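Local structure of methylocystis parvus OBBP MbnE (Methylocystis parvus OBBP, 5ICQ) at residues G271-K279 with R293-P301. The protein probably binds the copper-chelating peptide methanobactin in the periplasm, as a solute-binding protein of family 5, for its transport into the cell. Residues are numbered along the deposited sequence; the frame is centred on the assembly and turned at random. Where two conformers were deposited one is given.
Sequences GNSLFEAFK and RWSTGYDFP. With SO4 (sulfate ion), chain E.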
loop_
_atom_site.group_PDB
_atom_site.type_symbol
_atom_site.label_atom_id
_atom_site.label_comp_id
_atom_site.label_asym_id
_atom_site.label_seq_id
_atom_site.Cartn_x
_atom_site.Cartn_y
_atom_site.Cartn_z
ATOM N N GLY A 271 -12.646 -10.027 -15.019
ATOM C CA GLY A 271 -11.311 -10.479 -15.371
ATOM C C GLY A 271 -11.244 -11.250 -16.676
ATOM O O GLY A 271 -10.273 -11.123 -17.423
ATOM N N ASN A 272 -12.268 -12.056 -16.979
ATOM C CA ASN A 272 -12.177 -12.919 -18.154
ATOM C C ASN A 272 -12.207 -12.114 -19.446
ATOM O O ASN A 272 -11.426 -12.381 -20.367
ATOM C CB ASN A 272 -13.294 -13.961 -18.160
ATOM C CG ASN A 272 -13.098 -15.005 -19.251
ATOM O OD1 ASN A 272 -13.729 -14.948 -20.308
ATOM N ND2 ASN A 272 -12.198 -15.952 -19.004
ATOM N N SER A 273 -13.105 -11.129 -19.549
ATOM C CA SER A 273 -13.127 -10.332 -20.773
ATOM C C SER A 273 -11.887 -9.447 -20.873
ATOM O O SER A 273 -11.407 -9.176 -21.980
ATOM C CB SER A 273 -14.406 -9.494 -20.848
ATOM O OG SER A 273 -14.600 -8.730 -19.667
ATOM N N LEU A 274 -11.360 -8.997 -19.735
ATOM C CA LEU A 274 -10.095 -8.265 -19.737
ATOM C C LEU A 274 -8.962 -9.152 -20.245
ATOM O O LEU A 274 -8.142 -8.724 -21.068
ATOM C CB LEU A 274 -9.806 -7.754 -18.323
ATOM C CG LEU A 274 -8.526 -6.948 -18.043
ATOM C CD1 LEU A 274 -8.370 -5.791 -19.016
ATOM C CD2 LEU A 274 -8.524 -6.449 -16.605
ATOM N N PHE A 275 -8.920 -10.407 -19.782
ATOM C CA PHE A 275 -7.895 -11.346 -20.236
ATOM C C PHE A 275 -8.057 -11.674 -21.713
ATOM O O PHE A 275 -7.063 -11.757 -22.445
ATOM C CB PHE A 275 -7.945 -12.621 -19.387
ATOM C CG PHE A 275 -6.807 -13.586 -19.646
ATOM C CD1 PHE A 275 -5.497 -13.135 -19.732
ATOM C CD2 PHE A 275 -7.049 -14.946 -19.768
ATOM C CE1 PHE A 275 -4.451 -14.018 -19.952
ATOM C CE2 PHE A 275 -6.008 -15.833 -19.981
ATOM C CZ PHE A 275 -4.709 -15.369 -20.071
ATOM N N GLU A 276 -9.301 -11.863 -22.177
ATOM C CA GLU A 276 -9.514 -12.150 -23.592
ATOM C C GLU A 276 -9.034 -11.001 -24.470
ATOM O O GLU A 276 -8.478 -11.229 -25.547
ATOM C CB GLU A 276 -10.990 -12.448 -23.863
ATOM C CG GLU A 276 -11.487 -13.775 -23.286
ATOM C CD GLU A 276 -10.673 -14.973 -23.750
ATOM O OE1 GLU A 276 -10.281 -15.014 -24.938
ATOM O OE2 GLU A 276 -10.426 -15.877 -22.923
ATOM N N ALA A 277 -9.244 -9.757 -24.033
ATOM C CA ALA A 277 -8.767 -8.623 -24.822
ATOM C C ALA A 277 -7.245 -8.630 -24.930
ATOM O O ALA A 277 -6.689 -8.294 -25.982
ATOM C CB ALA A 277 -9.258 -7.309 -24.215
ATOM N N PHE A 278 -6.556 -9.017 -23.853
ATOM C CA PHE A 278 -5.102 -9.154 -23.920
ATOM C C PHE A 278 -4.697 -10.239 -24.915
ATOM O O PHE A 278 -3.814 -10.034 -25.757
ATOM C CB PHE A 278 -4.534 -9.469 -22.537
ATOM C CG PHE A 278 -3.048 -9.631 -22.529
ATOM C CD1 PHE A 278 -2.222 -8.517 -22.569
ATOM C CD2 PHE A 278 -2.470 -10.892 -22.488
ATOM C CE1 PHE A 278 -0.843 -8.660 -22.569
ATOM C CE2 PHE A 278 -1.085 -11.040 -22.488
ATOM C CZ PHE A 278 -0.277 -9.925 -22.531
ATOM N N LYS A 279 -5.330 -11.410 -24.829
ATOM C CA LYS A 279 -4.980 -12.487 -25.749
ATOM C C LYS A 279 -5.230 -12.092 -27.202
ATOM O O LYS A 279 -4.473 -12.493 -28.093
ATOM C CB LYS A 279 -5.757 -13.752 -25.397
ATOM C CG LYS A 279 -5.300 -14.411 -24.110
ATOM C CD LYS A 279 -5.818 -15.845 -24.028
ATOM C CE LYS A 279 -7.313 -15.891 -23.820
ATOM N NZ LYS A 279 -7.820 -17.296 -23.735
ATOM N N ARG A 293 -5.137 -18.806 -13.518
ATOM C CA ARG A 293 -4.814 -18.311 -14.849
ATOM C C ARG A 293 -3.308 -18.287 -15.063
ATOM O O ARG A 293 -2.819 -18.709 -16.116
ATOM C CB ARG A 293 -5.413 -16.918 -15.045
ATOM C CG ARG A 293 -5.686 -16.536 -16.477
ATOM C CD ARG A 293 -6.870 -15.581 -16.509
ATOM N NE ARG A 293 -6.729 -14.560 -15.486
ATOM C CZ ARG A 293 -7.743 -13.877 -14.968
ATOM N NH1 ARG A 293 -8.984 -14.110 -15.381
ATOM N NH2 ARG A 293 -7.509 -12.973 -14.029
ATOM N N TRP A 294 -2.558 -17.810 -14.067
ATOM C CA TRP A 294 -1.102 -17.834 -14.162
ATOM C C TRP A 294 -0.608 -19.252 -14.375
ATOM O O TRP A 294 0.283 -19.490 -15.200
ATOM C CB TRP A 294 -0.490 -17.225 -12.895
ATOM C CG TRP A 294 0.992 -16.906 -12.966
ATOM C CD1 TRP A 294 1.979 -17.445 -12.191
ATOM C CD2 TRP A 294 1.640 -15.961 -13.843
ATOM N NE1 TRP A 294 3.202 -16.894 -12.527
ATOM C CE2 TRP A 294 3.018 -15.980 -13.534
ATOM C CE3 TRP A 294 1.186 -15.096 -14.849
ATOM C CZ2 TRP A 294 3.950 -15.170 -14.199
ATOM C CZ3 TRP A 294 2.108 -14.286 -15.504
ATOM C CH2 TRP A 294 3.479 -14.332 -15.175
ATOM N N SER A 295 -1.220 -20.216 -13.676
ATOM C CA SER A 295 -0.754 -21.596 -13.726
ATOM C C SER A 295 -1.043 -22.251 -15.074
ATOM O O SER A 295 -0.190 -22.966 -15.609
ATOM C CB SER A 295 -1.388 -22.402 -12.591
ATOM O OG SER A 295 -0.984 -23.752 -12.658
ATOM N N THR A 296 -2.233 -22.027 -15.650
ATOM C CA THR A 296 -2.627 -22.775 -16.840
ATOM C C THR A 296 -3.172 -21.944 -17.993
ATOM O O THR A 296 -3.460 -22.514 -19.051
ATOM C CB THR A 296 -3.682 -23.840 -16.481
ATOM O OG1 THR A 296 -4.850 -23.199 -15.953
ATOM C CG2 THR A 296 -3.138 -24.826 -15.454
ATOM N N GLY A 297 -3.333 -20.635 -17.839
ATOM C CA GLY A 297 -3.991 -19.855 -18.866
ATOM C C GLY A 297 -3.106 -19.184 -19.895
ATOM O O GLY A 297 -3.629 -18.524 -20.797
ATOM N N TYR A 298 -1.789 -19.325 -19.805
ATOM C CA TYR A 298 -0.887 -18.609 -20.708
ATOM C C TYR A 298 -0.309 -19.531 -21.774
ATOM O O TYR A 298 0.876 -19.490 -22.085
ATOM C CB TYR A 298 0.216 -17.912 -19.916
ATOM C CG TYR A 298 -0.307 -16.665 -19.244
ATOM C CD1 TYR A 298 -0.988 -16.747 -18.036
ATOM C CD2 TYR A 298 -0.154 -15.411 -19.834
ATOM C CE1 TYR A 298 -1.498 -15.612 -17.423
ATOM C CE2 TYR A 298 -0.665 -14.259 -19.220
ATOM C CZ TYR A 298 -1.335 -14.377 -18.016
ATOM O OH TYR A 298 -1.840 -13.271 -17.381
ATOM N N ASP A 299 -1.165 -20.366 -22.359
ATOM C CA ASP A 299 -0.744 -21.239 -23.444
ATOM C C ASP A 299 -1.499 -20.871 -24.713
ATOM O O ASP A 299 -2.201 -21.706 -25.288
ATOM C CB ASP A 299 -0.980 -22.708 -23.076
ATOM C CG ASP A 299 -0.433 -23.671 -24.124
ATOM O OD1 ASP A 299 0.590 -23.343 -24.764
ATOM O OD2 ASP A 299 -1.032 -24.752 -24.315
ATOM N N PHE A 300 -1.390 -19.622 -25.143
ATOM C CA PHE A 300 -2.035 -19.184 -26.366
ATOM C C PHE A 300 -0.980 -18.770 -27.392
ATOM O O PHE A 300 0.182 -18.537 -27.037
ATOM C CB PHE A 300 -3.042 -18.053 -26.088
ATOM C CG PHE A 300 -2.497 -16.888 -25.310
ATOM C CD1 PHE A 300 -1.991 -15.778 -25.968
ATOM C CD2 PHE A 300 -2.553 -16.875 -23.924
ATOM C CE1 PHE A 300 -1.514 -14.687 -25.251
ATOM C CE2 PHE A 300 -2.081 -15.790 -23.206
ATOM C CZ PHE A 300 -1.566 -14.695 -23.872
ATOM N N PRO A 301 -1.336 -18.734 -28.686
ATOM C CA PRO A 301 -0.286 -18.645 -29.729
ATOM C C PRO A 301 0.607 -17.418 -29.632
ATOM O O PRO A 301 1.833 -17.542 -29.765
ATOM C CB PRO A 301 -1.102 -18.650 -31.031
ATOM C CG PRO A 301 -2.360 -19.362 -30.681
ATOM C CD PRO A 301 -2.667 -18.974 -29.273
HETATM S S SO4 E . -10.520 -12.680 -11.905
HETATM O O1 SO4 E . -11.015 -11.310 -11.986
HETATM O O2 SO4 E . -11.357 -13.448 -10.989
HETATM O O3 SO4 E . -10.558 -13.301 -13.226
HETATM O O4 SO4 E . -9.147 -12.654 -11.410
HETATM O O HOH W 1 -10.082 -15.865 -17.265
HETATM O O HOH W 2 -6.087 -18.878 -21.724
#
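With CG anti to the backbone N (chi1 -172°), F275 reaches from helix 271-279 to R293, whose own CG, also anti to its N (chi1 -155°), and extended chi2 put CD over one face of the ring; the bend at chi3 (46°) then turns the guanidinium toward a sulfate, probably from the crystallisation liquor. R293 CD sits 3.7 Å from the F275 ring centroid, a CH-pi contact. At the ring's edge, F275 CZ meets G297 O at 3.4 Å. Y298 packs obliquely against the same phenylalanine, F275 CE1 to Y298 CZ 3.7 Å, while its hydroxyl turns to E288 and R286 of strand 285-288. That strand lies between the two segments in sequence, and helix 291-296 with the loop after it packs back on helix 271-279, within the solute-binding family 5 region. Further along, K279 CG stands over the centre of the F300 ring, 3.6 Å from its centroid, and F278 CE2 comes to the ring's edge, 3.9 Å from F300 CZ. Replacing F300 by an alanine would probably take the ring from beneath K279 CG and CD and open a gap beside F278. K279 NZ continues to E276 OE2 in a 3.1 Å salt bridge, and a water links it to G297 O. R293 NH1 binds sulfate O3 at 2.8 Å and shares a water with N272 ND2; R293 NH2 adds two weak sulfate bonds and a salt bridge to E288.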